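Local coordinates for DCN1-like protein 3 (Homo sapiens, PDB 4GBA), which promotes cullin neddylation by helping transfer NEDD8 from an N-terminally acetylated E2 enzyme to cullin-RBX complexes, at residues A[11-14]-A[15-18]. Sequence-based numbering, arbitrary orientation.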
loop_
_atom_site.group_PDB
_atom_site.type_symbol
_atom_site.label_atom_id
_atom_site.label_comp_id
_atom_site.label_asym_id
_atom_site.label_seq_id
_atom_site.Cartn_x
_atom_site.Cartn_y
_atom_site.Cartn_z
ATOM N N LEU A 11 -13.176 -14.329 17.756
ATOM C CA LEU A 11 -12.023 -13.553 17.324
ATOM C C LEU A 11 -12.457 -12.183 16.837
ATOM O O LEU A 11 -11.891 -11.168 17.241
ATOM C CB LEU A 11 -11.276 -14.273 16.212
ATOM C CG LEU A 11 -9.956 -13.628 15.811
ATOM C CD1 LEU A 11 -9.023 -13.564 17.012
ATOM C CD2 LEU A 11 -9.332 -14.421 14.674
ATOM N N PHE A 12 -13.468 -12.154 15.976
ATOM C CA PHE A 12 -14.009 -10.889 15.509
ATOM C C PHE A 12 -14.484 -10.028 16.664
ATOM O O PHE A 12 -14.178 -8.843 16.729
ATOM C CB PHE A 12 -15.158 -11.102 14.514
ATOM C CG PHE A 12 -15.706 -9.815 13.934
ATOM C CD1 PHE A 12 -14.939 -9.045 13.066
ATOM C CD2 PHE A 12 -16.984 -9.377 14.259
ATOM C CE1 PHE A 12 -15.441 -7.867 12.530
ATOM C CE2 PHE A 12 -17.486 -8.201 13.725
ATOM C CZ PHE A 12 -16.713 -7.448 12.859
ATOM N N ARG A 13 -15.237 -10.633 17.573
ATOM C CA ARG A 13 -15.862 -9.910 18.675
ATOM C C ARG A 13 -14.852 -9.179 19.559
ATOM O O ARG A 13 -15.183 -8.176 20.191
ATOM C CB ARG A 13 -16.717 -10.860 19.527
ATOM C CG ARG A 13 -18.084 -11.193 18.923
ATOM C CD ARG A 13 -19.177 -10.265 19.456
ATOM N NE ARG A 13 -20.304 -10.136 18.528
ATOM C CZ ARG A 13 -21.416 -9.446 18.784
ATOM N NH1 ARG A 13 -21.568 -8.824 19.949
ATOM N NH2 ARG A 13 -22.383 -9.383 17.876
ATOM N N ARG A 14 -13.618 -9.666 19.608
ATOM C CA ARG A 14 -12.679 -9.060 20.538
ATOM C C ARG A 14 -11.972 -7.817 20.008
ATOM O O ARG A 14 -11.341 -7.107 20.782
ATOM C CB ARG A 14 -11.711 -10.087 21.151
ATOM C CG ARG A 14 -10.487 -10.444 20.370
ATOM C CD ARG A 14 -10.061 -11.862 20.774
ATOM N NE ARG A 14 -8.623 -12.033 20.974
ATOM C CZ ARG A 14 -7.966 -13.188 20.815
ATOM N NH1 ARG A 14 -8.609 -14.294 20.424
ATOM N NH2 ARG A 14 -6.651 -13.242 21.040
ATOM N N TYR A 15 -12.113 -7.541 18.709
ATOM C CA TYR A 15 -11.511 -6.360 18.101
ATOM C C TYR A 15 -12.599 -5.428 17.588
ATOM O O TYR A 15 -12.364 -4.255 17.306
ATOM C CB TYR A 15 -10.569 -6.759 16.973
ATOM C CG TYR A 15 -9.506 -7.738 17.407
ATOM C CD1 TYR A 15 -8.447 -7.325 18.200
ATOM C CD2 TYR A 15 -9.557 -9.083 17.026
ATOM C CE1 TYR A 15 -7.464 -8.205 18.608
ATOM C CE2 TYR A 15 -8.572 -9.982 17.439
ATOM C CZ TYR A 15 -7.525 -9.530 18.232
ATOM O OH TYR A 15 -6.528 -10.382 18.651
ATOM N N LYS A 16 -13.804 -5.971 17.494
ATOM C CA LYS A 16 -14.951 -5.249 16.965
ATOM C C LYS A 16 -15.279 -3.984 17.765
ATOM O O LYS A 16 -15.113 -3.939 18.987
ATOM C CB LYS A 16 -16.159 -6.187 16.922
ATOM C CG LYS A 16 -17.472 -5.537 16.579
ATOM C CD LYS A 16 -18.625 -6.514 16.790
ATOM C CE LYS A 16 -19.960 -5.789 16.844
ATOM N NZ LYS A 16 -20.045 -4.861 18.013
ATOM N N ASP A 17 -15.750 -2.966 17.050
ATOM C CA ASP A 17 -16.224 -1.720 17.644
ATOM C C ASP A 17 -17.484 -1.956 18.469
ATOM O O ASP A 17 -18.348 -2.747 18.090
ATOM C CB ASP A 17 -16.521 -0.701 16.537
ATOM C CG ASP A 17 -16.752 0.693 17.077
ATOM O OD1 ASP A 17 -15.757 1.360 17.407
ATOM O OD2 ASP A 17 -17.920 1.127 17.170
ATOM N N GLU A 18 -17.597 -1.255 19.592
ATOM C CA GLU A 18 -18.763 -1.391 20.458
ATOM C C GLU A 18 -20.059 -1.073 19.721
ATOM O O GLU A 18 -21.080 -1.700 19.973
ATOM C CB GLU A 18 -18.638 -0.483 21.684
ATOM C CG GLU A 18 -17.344 -0.668 22.490
ATOM C CD GLU A 18 -16.144 0.043 21.869
ATOM O OE1 GLU A 18 -15.959 -0.036 20.632
ATOM O OE2 GLU A 18 -15.389 0.690 22.627
#
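Phe12 O accepts two backbone hydrogen bonds near the C-terminal end of helix 7-13, from Tyr15 N at 3.1 Å and from Lys16 N at 3.0 Å; the first donor stands above the carbonyl plane, the second nearly in line with C=O. Tyr15 suits its buried place by pairing a flat ring with a hydroxyl that bonds to Asp34. Arg14 CG sits over one ring face, 3.7 Å from the centroid, a CH-pi contact, while apolar Leu11 brings CD1 to the ring edge in plane, 3.6 Å from Tyr15 CE2. Exposed Arg14 lays its methylenes alongside the ring, guanidinium and ring planes 22° apart. Phe31 meets the ring edge-to-face. With an alanine in place of Tyr15, Asp34 would probably lose this partner and Leu11 and Arg14 their aromatic neighbour. Lys16 CB lies over one face of Phe12, whose buried ring also packs against Phe64 and Ile23; with CG anti to the backbone N (chi1 172°), the lysine chain brings CD 3.7 Å from Phe12 CE2, and a bend at chi4 (-64°) turns NZ to hydrogen-bond Asp17 O at 2.7 Å. This turn leads from helix 7-13 toward strand 22-23, packing on helices 25-34, 61-71 and 76-89 of the DCUN1 (PONY) domain.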